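Local atomic coordinates of endo-1,4-beta-xylanase (Pseudoalteromonas haloplanktis, PDB entry 1H12), a protein that hydrolyses internal beta-1,4 linkages of xylan as a cold-adapted family 8 glycoside hydrolase, and probably has cellulase activity as well. Residues L313-A316 and K317-N320; C324-Q327 and V328-Y331. All coordinates share one frame; numbering follows the deposited sequence.

Contact 1: residues L313-A316 and K317-N320; sequences LSYA and KTNN
One face of the Tyr315 ring is met by the amide of Asn319, a residue one helical turn further on. In the modelled Tyr315 conformer described here, one of two, Asn319 ND2 lies above the ring, displaced toward its hydroxyl-bearing rim, with Tyr315 CZ as its closest ring atom at 3.6 Å. The two planes are inclined by 69°, so this is an amide nitrogen perched over a ring and not a flat stack. Thr318 OG1 approaches the same ring obliquely. The setting is the C-terminal end of helix 300-318, a helix of the (alpha/alpha)6 barrel of family 8, and it illustrates how a helix spends its last carbonyls. Regular i to i+4 bonding still holds from Lys317 N to Leu313 O (2.9 Å) and from Thr318 N to Ser314 O (3.2 Å). Asn319 then leaves helical geometry, and its N divides itself between two weak bonds, to Tyr315 O at 3.2 Å and Ala316 O at 3.1 Å. Tyr315 O is compensated by the hydroxyl of Thr318: with chi1 at 72°, OG1 is tucked between its own backbone N and carbonyl carbon and donates to Tyr315 O over 2.7 Å. Lys317 sets its CB against the carbonyls of Leu313 and Ser314, then runs out fully extended to a salt bridge with Glu367. Beyond the helix, Asn320 OD1 accepts a bond from Lys322 N, while a water donates to Ala316 O at 2.8 Å and accepts from Asn320 ND2 at 3.0 Å.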
ATOM      1  N   LEU A 313      12.524   6.190 -15.042  1.00  8.60           N
ATOM      2  CA  LEU A 313      13.023   4.849 -14.809  1.00  8.68           C
ATOM      3  C   LEU A 313      13.532   4.203 -16.106  1.00  8.69           C
ATOM      4  O   LEU A 313      14.551   3.510 -16.110  1.00  9.30           O
ATOM      5  CB  LEU A 313      11.979   4.005 -14.111  1.00  9.23           C
ATOM      6  CG  LEU A 313      11.659   4.471 -12.669  1.00  9.16           C
ATOM      7  CD1 LEU A 313      10.487   3.604 -12.145  1.00 11.51           C
ATOM      8  CD2 LEU A 313      12.835   4.290 -11.736  1.00 10.63           C
ATOM      9  N   SER A 314      12.799   4.426 -17.185  1.00  9.43           N
ATOM     10  CA  SER A 314      13.307   3.890 -18.475  0.50 10.49           C
ATOM     11  C   SER A 314      14.635   4.503 -18.850  1.00 10.06           C
ATOM     12  O   SER A 314      15.541   3.774 -19.330  1.00 11.15           O
ATOM     13  CB  SER A 314      12.205   4.262 -19.490  0.50 12.53           C
ATOM     14  OG  SER A 314      12.335   3.581 -20.699  0.50 21.10           O
ATOM     15  N   TYR A 315      14.739   5.807 -18.699  1.00  9.48           N
ATOM     16  CA  TYR A 315      16.024   6.465 -18.957  0.50 10.16           C
ATOM     17  C   TYR A 315      17.132   5.940 -18.031  1.00  9.59           C
ATOM     18  O   TYR A 315      18.259   5.694 -18.496  1.00 10.09           O
ATOM     19  CB  TYR A 315      15.772   7.968 -18.725  0.50 10.96           C
ATOM     20  CG  TYR A 315      16.939   8.855 -19.011  0.50 14.13           C
ATOM     21  CD1 TYR A 315      17.315   9.129 -20.317  0.50 16.47           C
ATOM     22  CD2 TYR A 315      17.673   9.431 -17.984  0.50 16.39           C
ATOM     23  CE1 TYR A 315      18.356   9.936 -20.596  0.50 19.54           C
ATOM     24  CE2 TYR A 315      18.788  10.265 -18.293  0.50 18.77           C
ATOM     25  CZ  TYR A 315      19.081  10.495 -19.605  0.50 19.38           C
ATOM     26  OH  TYR A 315      20.129  11.327 -19.966  0.50 22.61           O
ATOM     27  N   ALA A 316      16.823   5.743 -16.777  1.00  9.07           N
ATOM     28  CA  ALA A 316      17.809   5.280 -15.831  1.00  9.54           C
ATOM     29  C   ALA A 316      18.294   3.882 -16.195  1.00  8.76           C
ATOM     30  O   ALA A 316      19.483   3.572 -16.013  1.00 10.01           O
ATOM     31  CB  ALA A 316      17.217   5.293 -14.421  1.00 10.01           C
ATOM     32  N   LYS A 317      17.404   3.032 -16.687  1.00  9.23           N
ATOM     33  CA  LYS A 317      17.781   1.712 -17.157  1.00  9.35           C
ATOM     34  C   LYS A 317      18.764   1.792 -18.333  1.00  9.72           C
ATOM     35  O   LYS A 317      19.731   1.004 -18.396  1.00  9.78           O
ATOM     36  CB  LYS A 317      16.523   0.947 -17.564  1.00  9.91           C
ATOM     37  CG  LYS A 317      16.764  -0.409 -18.172  1.00 11.52           C
ATOM     38  CD  LYS A 317      15.441  -1.136 -18.409  1.00 15.15           C
ATOM     39  CE  LYS A 317      15.609  -2.398 -19.190  1.00 16.45           C
ATOM     40  NZ  LYS A 317      14.297  -3.052 -19.324  1.00 19.16           N
ATOM     41  N   THR A 318      18.554   2.746 -19.249  1.00  9.26           N
ATOM     42  CA  THR A 318      19.495   2.881 -20.363  1.00  8.94           C
ATOM     43  C   THR A 318      20.877   3.325 -19.914  1.00  8.93           C
ATOM     44  O   THR A 318      21.845   3.117 -20.631  1.00  9.56           O
ATOM     45  CB  THR A 318      18.997   3.830 -21.463  1.00 10.28           C
ATOM     46  OG1 THR A 318      19.045   5.193 -21.048  1.00 10.63           O
ATOM     47  CG2 THR A 318      17.617   3.448 -21.988  1.00 12.10           C
ATOM     48  N   ASN A 319      20.959   3.978 -18.740  1.00  8.87           N
ATOM     49  CA  ASN A 319      22.185   4.435 -18.165  1.00  9.10           C
ATOM     50  C   ASN A 319      22.636   3.566 -16.988  1.00  9.45           C
ATOM     51  O   ASN A 319      23.276   4.035 -16.069  1.00 10.48           O
ATOM     52  CB  ASN A 319      22.116   5.894 -17.779  1.00  9.90           C
ATOM     53  CG  ASN A 319      22.233   6.787 -19.010  1.00 11.08           C
ATOM     54  OD1 ASN A 319      23.280   6.742 -19.717  1.00 11.66           O
ATOM     55  ND2 ASN A 319      21.178   7.525 -19.308  1.00 11.93           N
ATOM     56  N   ASN A 320      22.345   2.279 -17.071  1.00  9.39           N
ATOM     57  CA  ASN A 320      22.725   1.316 -16.040  1.00  9.25           C
ATOM     58  C   ASN A 320      23.495   0.177 -16.672  1.00  9.38           C
ATOM     59  O   ASN A 320      23.034  -0.451 -17.626  1.00  9.66           O
ATOM     60  CB  ASN A 320      21.505   0.777 -15.325  1.00 10.29           C
ATOM     61  CG  ASN A 320      21.872   0.163 -13.977  1.00 11.01           C
ATOM     62  OD1 ASN A 320      22.472  -0.919 -13.937  1.00 13.67           O
ATOM     63  ND2 ASN A 320      21.625   0.885 -12.894  1.00 10.98           N
TER
HETATM   64  O   HOH W   1      20.217   3.546 -13.303  1.00 10.27           O

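Contact 2: residues C324-Q327 and V328-Y331; sequences CYEQ and VYSY. With XYP (beta-D-xylopyranose), chain B.
Among direct hydrogen bonds, one joins Tyr329 to Glu326: Glu326 N donates to the phenolic oxygen, Tyr329 OH, over 2.9 Å at a nearly straight 170°. A side chain here does what a backbone carbonyl usually does, satisfying a buried amide of irregular chain. Van der Waals contact supports the bond. The ring of Tyr329 presents its edge to the Glu326 carbonyl, with Tyr329 CE1 3.3 Å from Glu326 O, and the Glu326 side chain crosses it at about a right angle, with Glu326 CB 3.7 Å from Tyr329 OH. Phe312 meets the same ring edge-to-face. The tyrosine belongs to strand 329-330, the central member of a small antiparallel sheet; with strand 333-334 it forms a beta hairpin, and strand 277-278 flanks it across the sheet. Water provides a second, indirect link. One molecule donates both to Glu326 OE1, at 2.7 Å, and to Val328 O, also at 2.7 Å. The glutamate reaches this water because CG stands anti to its own carbonyl carbon (chi1 -66°) and the chain runs out extended from there. The charge on OE2 is met by Lys322 in a salt bridge. Covalently, Cys324 is tied to Cys339 by a disulfide. Sugar contact falls to Gln327; in the conformer described, one of two, its terminal amide lies beside the O3 and O4 side of the bound xylose, in a pocket completed by Gly341, Glu342, Tyr378 and Asn382.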
ATOM      1  N   CYS A 324      19.088  -2.483 -15.995  1.00  9.94           N
ATOM      2  CA  CYS A 324      17.918  -2.424 -15.126  1.00 10.10           C
ATOM      3  C   CYS A 324      17.799  -1.034 -14.575  1.00  9.48           C
ATOM      4  O   CYS A 324      18.818  -0.330 -14.468  1.00 10.38           O
ATOM      5  CB  CYS A 324      18.038  -3.428 -13.955  1.00 11.71           C
ATOM      6  SG  CYS A 324      19.356  -2.953 -12.789  1.00 11.45           S
ATOM      7  N   TYR A 325      16.611  -0.615 -14.196  1.00  8.98           N
ATOM      8  CA  TYR A 325      16.509   0.479 -13.257  1.00  8.45           C
ATOM      9  C   TYR A 325      16.578  -0.135 -11.848  1.00  8.84           C
ATOM     10  O   TYR A 325      16.203  -1.282 -11.641  1.00  9.74           O
ATOM     11  CB  TYR A 325      15.255   1.338 -13.445  1.00  9.32           C
ATOM     12  CG  TYR A 325      13.937   0.645 -13.327  1.00  8.94           C
ATOM     13  CD1 TYR A 325      13.282   0.146 -14.450  1.00  9.98           C
ATOM     14  CD2 TYR A 325      13.316   0.485 -12.085  1.00  8.87           C
ATOM     15  CE1 TYR A 325      12.062  -0.497 -14.362  1.00 10.45           C
ATOM     16  CE2 TYR A 325      12.120  -0.165 -12.003  1.00  9.85           C
ATOM     17  CZ  TYR A 325      11.480  -0.677 -13.127  1.00  9.41           C
ATOM     18  OH  TYR A 325      10.240  -1.278 -12.983  1.00 10.90           O
ATOM     19  N   GLU A 326      17.116   0.651 -10.922  1.00  8.76           N
ATOM     20  CA  GLU A 326      17.390   0.201  -9.590  1.00  8.59           C
ATOM     21  C   GLU A 326      16.285   0.515  -8.581  1.00  8.36           C
ATOM     22  O   GLU A 326      15.338   1.235  -8.851  1.00  8.87           O
ATOM     23  CB  GLU A 326      18.733   0.757  -9.124  1.00  9.38           C
ATOM     24  CG  GLU A 326      19.919   0.228  -9.894  1.00 10.12           C
ATOM     25  CD  GLU A 326      21.270   0.655  -9.358  1.00 10.65           C
ATOM     26  OE1 GLU A 326      21.361   1.248  -8.273  1.00 11.24           O
ATOM     27  OE2 GLU A 326      22.267   0.409 -10.094  1.00 11.99           O
ATOM     28  N   GLN A 327      16.476  -0.027  -7.378  1.00  8.79           N
ATOM     29  CA  GLN A 327      15.537   0.109  -6.282  1.00  8.66           C
ATOM     30  C   GLN A 327      15.592   1.429  -5.568  1.00  8.83           C
ATOM     31  O   GLN A 327      14.573   1.810  -4.941  1.00  9.41           O
ATOM     32  CB  GLN A 327      15.794  -1.021  -5.265  0.50 10.06           C
ATOM     33  CG  GLN A 327      15.439  -2.392  -5.845  0.50 11.90           C
ATOM     34  CD  GLN A 327      15.396  -3.535  -4.842  0.50 15.39           C
ATOM     35  OE1 GLN A 327      15.952  -3.473  -3.769  0.50 19.64           O
ATOM     36  NE2 GLN A 327      14.682  -4.580  -5.210  0.50 18.33           N
ATOM     37  N   VAL A 328      16.709   2.117  -5.595  1.00  8.48           N
ATOM     38  CA  VAL A 328      16.895   3.350  -4.833  1.00  8.39           C
ATOM     39  C   VAL A 328      17.611   4.415  -5.671  1.00  8.11           C
ATOM     40  O   VAL A 328      18.700   4.182  -6.233  1.00  9.26           O
ATOM     41  CB  VAL A 328      17.665   3.129  -3.546  1.00  9.11           C
ATOM     42  CG1 VAL A 328      17.880   4.438  -2.785  1.00 10.27           C
ATOM     43  CG2 VAL A 328      16.987   2.130  -2.644  1.00 10.17           C
ATOM     44  N   TYR A 329      16.988   5.561  -5.798  1.00  8.64           N
ATOM     45  CA  TYR A 329      17.585   6.755  -6.464  1.00  9.08           C
ATOM     46  C   TYR A 329      17.556   7.909  -5.498  1.00  8.66           C
ATOM     47  O   TYR A 329      16.654   8.031  -4.676  1.00  9.64           O
ATOM     48  CB  TYR A 329      16.825   7.126  -7.755  1.00  8.96           C
ATOM     49  CG  TYR A 329      17.090   6.137  -8.868  1.00  8.52           C
ATOM     50  CD1 TYR A 329      16.343   4.984  -9.005  1.00  8.74           C
ATOM     51  CD2 TYR A 329      18.110   6.360  -9.749  1.00  8.83           C
ATOM     52  CE1 TYR A 329      16.646   4.060  -9.986  1.00  9.19           C
ATOM     53  CE2 TYR A 329      18.448   5.415 -10.725  1.00  8.70           C
ATOM     54  CZ  TYR A 329      17.724   4.264 -10.824  1.00  8.94           C
ATOM     55  OH  TYR A 329      18.039   3.269 -11.749  1.00  9.83           O
ATOM     56  N   SER A 330      18.515   8.839  -5.643  1.00  9.02           N
ATOM     57  CA  SER A 330      18.516  10.082  -4.893  1.00  9.22           C
ATOM     58  C   SER A 330      18.978  11.181  -5.832  1.00  9.45           C
ATOM     59  O   SER A 330      20.030  11.054  -6.465  1.00  9.93           O
ATOM     60  CB  SER A 330      19.484  10.005  -3.710  1.00 10.41           C
ATOM     61  OG  SER A 330      19.419  11.180  -2.955  1.00 12.45           O
ATOM     62  N   TYR A 331      18.180  12.215  -6.002  1.00  9.51           N
ATOM     63  CA  TYR A 331      18.501  13.280  -6.944  1.00 10.23           C
ATOM     64  C   TYR A 331      18.778  12.755  -8.341  1.00 10.72           C
ATOM     65  O   TYR A 331      19.657  13.272  -9.063  1.00 11.77           O
ATOM     66  CB  TYR A 331      19.644  14.128  -6.440  1.00 11.76           C
ATOM     67  CG  TYR A 331      19.414  14.866  -5.153  1.00 10.40           C
ATOM     68  CD1 TYR A 331      18.416  15.798  -5.012  1.00 12.48           C
ATOM     69  CD2 TYR A 331      20.215  14.643  -4.056  1.00 12.36           C
ATOM     70  CE1 TYR A 331      18.298  16.554  -3.843  1.00 13.32           C
ATOM     71  CE2 TYR A 331      20.082  15.364  -2.877  1.00 13.47           C
ATOM     72  CZ  TYR A 331      19.126  16.296  -2.793  1.00 13.74           C
ATOM     73  OH  TYR A 331      18.988  17.096  -1.666  1.00 17.81           O
TER
HETATM   74  O1  XYP B 501      15.178 -11.361  -5.181  0.65 33.23           O
HETATM   75  C1  XYP B 501      15.797 -10.082  -4.956  0.65 32.06           C
HETATM   76  C2  XYP B 501      14.772  -9.079  -4.807  0.65 28.91           C
HETATM   77  C3  XYP B 501      15.278  -7.712  -4.532  0.65 25.34           C
HETATM   78  C4  XYP B 501      16.470  -7.771  -3.564  0.65 29.72           C
HETATM   79  C5  XYP B 501      17.454  -8.865  -3.939  0.65 31.37           C
HETATM   80  O2  XYP B 501      13.840  -9.021  -5.890  0.65 30.33           O
HETATM   81  O3  XYP B 501      14.230  -6.851  -4.092  0.65 19.84           O
HETATM   82  O4  XYP B 501      17.102  -6.530  -3.397  0.65 32.92           O
HETATM   83  O5  XYP B 501      16.745 -10.105  -4.055  0.65 30.28           O
HETATM   84  O   HOH W   2      19.774   1.655  -6.133  1.00 10.04           O

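Contact 1 precedes contact 2 along the chain, and the short loop between residues 320 and 324 brings their centres to about 9 Å of each other on the same side of the protein's centre. The end of helix 300-318 thus packs directly on the segment that leads into strand 329-330. Asn320 ND2 probably hydrogen-bonds to Glu326 OE2 at 2.9 Å, and Ala316 CB lies 3.5 Å from Tyr329 OH. Contact 1 is partly exposed, its Asn320 side chain about 13 Å from the bound xylose, whereas buried contact 2 reaches the sugar itself through Gln327. Together they connect a barrel helix to the sugar-binding surface.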